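Local coordinates for protein probable hydrolase (Pseudomonas aeruginosa, PDB 3OM8) that is a probable alpha/beta-fold hydrolase that may act as a 3-oxoadipate enol-lactonase, opening a lactone ring, at residues 106-111 with 202-207; 82-87 with 112-117. All coordinates share one frame; numbering follows the deposited sequence.

Interaction 1: 106-111 with 202-207; sequences VGQWLA and AQLARI
Ala111 and Ile207 meet where a loop with one helix-like turn, 202-207, packs against helix 102-113 of the alpha/beta hydrolase fold, the helix that follows the putative nucleophile elbow. The Ala111 methyl sits in the crook of the branched isoleucine: its CB lies 4.0 Å from Ile207 CG1, with CG2 and CD1 of the same side chain at nearly the same distance. This three-point fit follows from the isoleucine torsions. CG1 stands beside the backbone N (chi1 -70°) and CD1 continues the chain in extended form, so that the long branch runs along the helix surface. Ile207 CD1 thereby comes to 4.2 Å from the carbonyl oxygen Gln108 O.

One helical turn before Ala111, Gln108 leaves the helix at an angle to the contact, and only its end comes close. Its OE1 lies 3.8 Å from Leu204 CD2, a van der Waals contact. The amide nitrogen is held from outside the contact: NE2 donates to Ser127 O and to Gly104 O, two bonds that should fix the rotation of the group and leave OE1 on the side of the amide nearer Leu204, which it passes at an angle. All four touching residues are buried; Ile230 of helix 224-233, which touches both Gln108 and Leu204, and Leu121 of strand 118-124, which lies against Ala111, are among their neighbours.

The turn brings together Leu204 and Ile207, the two residues of 202-207 that touch the helix. Residues 204-206 have helical backbone angles, and the amide Ile207 N bonds to Leu204 O at 2.8 Å, in a turn that places both side chains on the side facing helix 102-113. Their ends then nearly touch, Leu204 CD2 lying 4.1 Å from Ile207 CD1.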
loop_
_atom_site.group_PDB
_atom_site.type_symbol
_atom_site.label_atom_id
_atom_site.label_comp_id
_atom_site.label_asym_id
_atom_site.label_seq_id
_atom_site.Cartn_x
_atom_site.Cartn_y
_atom_site.Cartn_z
ATOM N N VAL B 106 13.564 -11.811 12.224
ATOM C CA VAL B 106 13.606 -13.240 12.492
ATOM C C VAL B 106 12.779 -13.998 11.449
ATOM O O VAL B 106 13.194 -15.043 10.946
ATOM C CB VAL B 106 13.114 -13.562 13.912
ATOM C CG1 VAL B 106 13.115 -15.068 14.144
ATOM C CG2 VAL B 106 14.004 -12.869 14.946
ATOM N N GLY B 107 11.613 -13.454 11.115
ATOM C CA GLY B 107 10.764 -14.046 10.097
ATOM C C GLY B 107 11.472 -14.211 8.765
ATOM O O GLY B 107 11.460 -15.292 8.174
ATOM N N GLN B 108 12.086 -13.137 8.280
ATOM C CA GLN B 108 12.779 -13.198 7.000
ATOM C C GLN B 108 13.897 -14.238 7.039
ATOM O O GLN B 108 14.103 -14.967 6.062
ATOM C CB GLN B 108 13.339 -11.829 6.631
ATOM C CG GLN B 108 12.278 -10.765 6.410
ATOM C CD GLN B 108 12.848 -9.373 6.513
ATOM O OE1 GLN B 108 13.580 -8.927 5.635
ATOM N NE2 GLN B 108 12.527 -8.679 7.600
ATOM N N TRP B 109 14.599 -14.310 8.174
ATOM C CA TRP B 109 15.669 -15.287 8.371
ATOM C C TRP B 109 15.151 -16.723 8.309
ATOM O O TRP B 109 15.736 -17.571 7.636
ATOM C CB TRP B 109 16.400 -15.057 9.704
ATOM C CG TRP B 109 17.648 -15.884 9.843
ATOM C CD1 TRP B 109 18.913 -15.512 9.501
ATOM C CD2 TRP B 109 17.748 -17.230 10.340
ATOM N NE1 TRP B 109 19.795 -16.534 9.758
ATOM C CE2 TRP B 109 19.104 -17.599 10.274
ATOM C CE3 TRP B 109 16.823 -18.155 10.834
ATOM C CZ2 TRP B 109 19.561 -18.854 10.688
ATOM C CZ3 TRP B 109 17.277 -19.401 11.242
ATOM C CH2 TRP B 109 18.632 -19.738 11.166
ATOM N N LEU B 110 14.061 -17.001 9.019
ATOM C CA LEU B 110 13.483 -18.336 8.984
ATOM C C LEU B 110 13.091 -18.723 7.552
ATOM O O LEU B 110 13.299 -19.859 7.128
ATOM C CB LEU B 110 12.282 -18.433 9.920
ATOM C CG LEU B 110 12.629 -18.286 11.395
ATOM C CD1 LEU B 110 11.395 -17.975 12.231
ATOM C CD2 LEU B 110 13.320 -19.547 11.888
ATOM N N ALA B 111 12.543 -17.773 6.802
ATOM C CA ALA B 111 12.113 -18.056 5.437
ATOM C C ALA B 111 13.320 -18.349 4.560
ATOM O O ALA B 111 13.237 -19.124 3.611
ATOM C CB ALA B 111 11.314 -16.897 4.870
ATOM N N ALA B 202 19.481 -8.274 -0.658
ATOM C CA ALA B 202 19.879 -9.014 -1.852
ATOM C C ALA B 202 19.444 -10.483 -1.830
ATOM O O ALA B 202 19.580 -11.194 -2.829
ATOM C CB ALA B 202 21.393 -8.913 -2.046
ATOM N N GLN B 203 18.919 -10.931 -0.695
ATOM C CA GLN B 203 18.573 -12.333 -0.511
ATOM C C GLN B 203 17.070 -12.573 -0.585
ATOM O O GLN B 203 16.630 -13.708 -0.777
ATOM C CB GLN B 203 19.080 -12.828 0.841
ATOM C CG GLN B 203 20.592 -12.724 1.031
ATOM C CD GLN B 203 21.011 -12.954 2.470
ATOM O OE1 GLN B 203 21.543 -12.056 3.122
ATOM N NE2 GLN B 203 20.769 -14.159 2.975
ATOM N N LEU B 204 16.285 -11.512 -0.423
ATOM C CA LEU B 204 14.833 -11.652 -0.383
ATOM C C LEU B 204 14.275 -12.418 -1.592
ATOM O O LEU B 204 13.379 -13.253 -1.442
ATOM C CB LEU B 204 14.165 -10.284 -0.271
ATOM C CG LEU B 204 14.494 -9.496 0.994
ATOM C CD1 LEU B 204 13.660 -8.233 1.041
ATOM C CD2 LEU B 204 14.269 -10.356 2.235
ATOM N N ALA B 205 14.819 -12.150 -2.776
ATOM C CA ALA B 205 14.326 -12.771 -4.011
ATOM C C ALA B 205 14.283 -14.301 -3.940
ATOM O O ALA B 205 13.653 -14.942 -4.770
ATOM C CB ALA B 205 15.152 -12.315 -5.213
ATOM N N ARG B 206 14.945 -14.879 -2.944
ATOM C CA ARG B 206 15.005 -16.333 -2.806
ATOM C C ARG B 206 13.808 -16.895 -2.055
ATOM O O ARG B 206 13.494 -18.072 -2.183
ATOM C CB ARG B 206 16.289 -16.758 -2.085
ATOM C CG ARG B 206 17.575 -16.407 -2.815
ATOM C CD ARG B 206 18.784 -16.571 -1.903
ATOM N NE ARG B 206 19.988 -16.006 -2.509
ATOM C CZ ARG B 206 21.100 -15.707 -1.841
ATOM N NH1 ARG B 206 22.143 -15.195 -2.483
ATOM N NH2 ARG B 206 21.168 -15.915 -0.530
ATOM N N ILE B 207 13.155 -16.059 -1.257
ATOM C CA ILE B 207 12.031 -16.511 -0.447
ATOM C C ILE B 207 10.880 -17.032 -1.318
ATOM O O ILE B 207 10.471 -16.383 -2.282
ATOM C CB ILE B 207 11.537 -15.392 0.476
ATOM C CG1 ILE B 207 12.579 -15.122 1.559
ATOM C CG2 ILE B 207 10.187 -15.751 1.097
ATOM C CD1 ILE B 207 12.297 -13.917 2.409
#

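Interaction 2: 82-87 with 112-117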
loop_
_atom_site.group_PDB
_atom_site.type_symbol
_atom_site.label_atom_id
_atom_site.label_comp_id
_atom_site.label_asym_id
_atom_site.label_seq_id
_atom_site.Cartn_x
_atom_site.Cartn_y
_atom_site.Cartn_z
ATOM N N ASP B 82 16.377 -19.972 18.026
ATOM C CA ASP B 82 15.487 -20.001 19.180
ATOM C C ASP B 82 14.078 -20.459 18.769
ATOM O O ASP B 82 13.467 -21.310 19.421
ATOM C CB ASP B 82 15.428 -18.621 19.844
ATOM C CG ASP B 82 16.711 -18.267 20.606
ATOM O OD1 ASP B 82 17.617 -19.127 20.744
ATOM O OD2 ASP B 82 16.809 -17.116 21.076
ATOM N N VAL B 83 13.566 -19.901 17.676
ATOM C CA VAL B 83 12.248 -20.295 17.185
ATOM C C VAL B 83 12.262 -21.764 16.763
ATOM O O VAL B 83 11.407 -22.545 17.175
ATOM C CB VAL B 83 11.757 -19.377 16.035
ATOM C CG1 VAL B 83 10.461 -19.904 15.439
ATOM C CG2 VAL B 83 11.579 -17.941 16.544
ATOM N N LEU B 84 13.257 -22.147 15.973
ATOM C CA LEU B 84 13.359 -23.525 15.525
ATOM C C LEU B 84 13.372 -24.512 16.686
ATOM O O LEU B 84 12.769 -25.581 16.597
ATOM C CB LEU B 84 14.582 -23.719 14.636
ATOM C CG LEU B 84 14.541 -22.884 13.358
ATOM C CD1 LEU B 84 15.742 -23.194 12.485
ATOM C CD2 LEU B 84 13.258 -23.148 12.598
ATOM N N GLU B 85 14.044 -24.154 17.778
ATOM C CA GLU B 85 14.127 -25.044 18.937
ATOM C C GLU B 85 12.810 -25.091 19.712
ATOM O O GLU B 85 12.466 -26.121 20.296
ATOM C CB GLU B 85 15.291 -24.657 19.861
ATOM C CG GLU B 85 16.668 -24.789 19.213
ATOM C CD GLU B 85 17.821 -24.619 20.204
ATOM O OE1 GLU B 85 17.646 -24.944 21.401
ATOM O OE2 GLU B 85 18.908 -24.170 19.778
ATOM N N LEU B 86 12.081 -23.975 19.726
ATOM C CA LEU B 86 10.719 -23.964 20.252
ATOM C C LEU B 86 9.844 -24.932 19.453
ATOM O O LEU B 86 9.116 -25.754 20.020
ATOM C CB LEU B 86 10.117 -22.566 20.165
ATOM C CG LEU B 86 10.501 -21.550 21.228
ATOM C CD1 LEU B 86 9.896 -20.206 20.871
ATOM C CD2 LEU B 86 10.011 -22.020 22.588
ATOM N N LEU B 87 9.912 -24.826 18.130
ATOM C CA LEU B 87 9.099 -25.682 17.272
ATOM C C LEU B 87 9.460 -27.140 17.517
ATOM O O LEU B 87 8.579 -27.980 17.676
ATOM C CB LEU B 87 9.249 -25.309 15.788
ATOM C CG LEU B 87 8.676 -23.937 15.382
ATOM C CD1 LEU B 87 8.826 -23.676 13.894
ATOM C CD2 LEU B 87 7.216 -23.785 15.777
ATOM N N LEU B 112 14.448 -17.733 4.887
ATOM C CA LEU B 112 15.666 -17.942 4.109
ATOM C C LEU B 112 16.404 -19.223 4.491
ATOM O O LEU B 112 16.954 -19.904 3.630
ATOM C CB LEU B 112 16.600 -16.737 4.236
ATOM C CG LEU B 112 16.172 -15.483 3.471
ATOM C CD1 LEU B 112 16.958 -14.275 3.942
ATOM C CD2 LEU B 112 16.348 -15.693 1.975
ATOM N N HIS B 113 16.400 -19.565 5.773
ATOM C CA HIS B 113 17.285 -20.619 6.257
ATOM C C HIS B 113 16.569 -21.885 6.709
ATOM O O HIS B 113 17.174 -22.961 6.771
ATOM C CB HIS B 113 18.211 -20.074 7.354
ATOM C CG HIS B 113 19.131 -19.001 6.868
ATOM N ND1 HIS B 113 18.880 -17.661 7.060
ATOM C CD2 HIS B 113 20.283 -19.070 6.161
ATOM C CE1 HIS B 113 19.844 -16.949 6.504
ATOM N NE2 HIS B 113 20.709 -17.781 5.953
ATOM N N ALA B 114 15.283 -21.759 7.014
ATOM C CA ALA B 114 14.484 -22.913 7.404
ATOM C C ALA B 114 13.072 -22.876 6.789
ATOM O O ALA B 114 12.071 -23.047 7.494
ATOM C CB ALA B 114 14.415 -23.010 8.914
ATOM N N PRO B 115 12.994 -22.667 5.462
ATOM C CA PRO B 115 11.705 -22.462 4.790
ATOM C C PRO B 115 10.750 -23.620 5.050
ATOM O O PRO B 115 9.554 -23.401 5.213
ATOM C CB PRO B 115 12.080 -22.410 3.303
ATOM C CG PRO B 115 13.434 -23.025 3.209
ATOM C CD PRO B 115 14.115 -22.725 4.509
ATOM N N GLN B 116 11.289 -24.833 5.104
ATOM C CA GLN B 116 10.489 -26.033 5.312
ATOM C C GLN B 116 9.737 -26.045 6.653
ATOM O O GLN B 116 8.849 -26.875 6.862
ATOM C CB GLN B 116 11.376 -27.279 5.195
ATOM C CG GLN B 116 12.279 -27.536 6.404
ATOM C CD GLN B 116 13.553 -26.690 6.417
ATOM O OE1 GLN B 116 13.798 -25.882 5.517
ATOM N NE2 GLN B 116 14.377 -26.886 7.446
ATOM N N ARG B 117 10.100 -25.134 7.556
ATOM C CA ARG B 117 9.442 -25.027 8.860
ATOM C C ARG B 117 8.343 -23.956 8.856
ATOM O O ARG B 117 7.586 -23.837 9.825
ATOM C CB ARG B 117 10.458 -24.687 9.961
ATOM C CG ARG B 117 11.703 -25.589 10.039
ATOM C CD ARG B 117 11.361 -27.044 10.323
ATOM N NE ARG B 117 10.649 -27.233 11.584
ATOM C CZ ARG B 117 11.235 -27.538 12.736
ATOM N NH1 ARG B 117 12.554 -27.675 12.794
ATOM N NH2 ARG B 117 10.504 -27.693 13.833
#
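Arg117 folds back across Leu84 and reaches Leu87, joining the 3-10 turn that follows helix 102-113 to the side of helix 76-90. Both helices belong to the crossovers that link parallel strands of the alpha/beta hydrolase sheet, and Arg117 stands just before strand 118-124. Its chain bends at chi2 and chi3 (-61° and -60°), which folds it so that CG crosses Leu84 at a slant, 3.9 Å from Leu84 CD2. The two methyls of Leu84 also straddle Ala114 CB, with Leu84 CD1 at 3.8 Å from it and CD2 hardly farther, so the forked leucine end spans the residue that breaks the helix and the arginine three positions later. Beyond the bend the guanidinium comes obliquely to helix 76-90, where Arg117 NH2 lies 3.3 Å from Leu87 CB, a close van der Waals contact. Its polar partners lie around the end of that helix and just past it: NH2 forms a salt bridge with Asp88 OD2 and bonds to Val92 O, and NE bonds to Arg93 O. Arg117 thus has a double role, its methylenes packing as a hydrocarbon while its charge is met by a carboxylate and backbone carbonyls, consistent with a guanidinium held in one orientation.

How the interactions relate
Helix 102-113 is shared by both contacts, whose centres lie 12 Å apart: interaction 1 covers one flank, and interaction 2 holds its C-terminal end and the turn beyond. Apolar residues bridge the two. Leu112 CD2 lies 3.8 Å from Ile207 CG1, and Leu110 CD2 lies 3.7 Å from Leu84 CD2, so Leu112 meets the 202-207 loop and Leu110, two residues earlier, meets helix 76-90. The helix starts next to Ser101, the probable nucleophile of a Ser101-His246-Asp219 triad. Interaction 1 is related to this site through Gln108, which lies near the elbow without touching it, whereas interaction 2 concerns the far end of the helix.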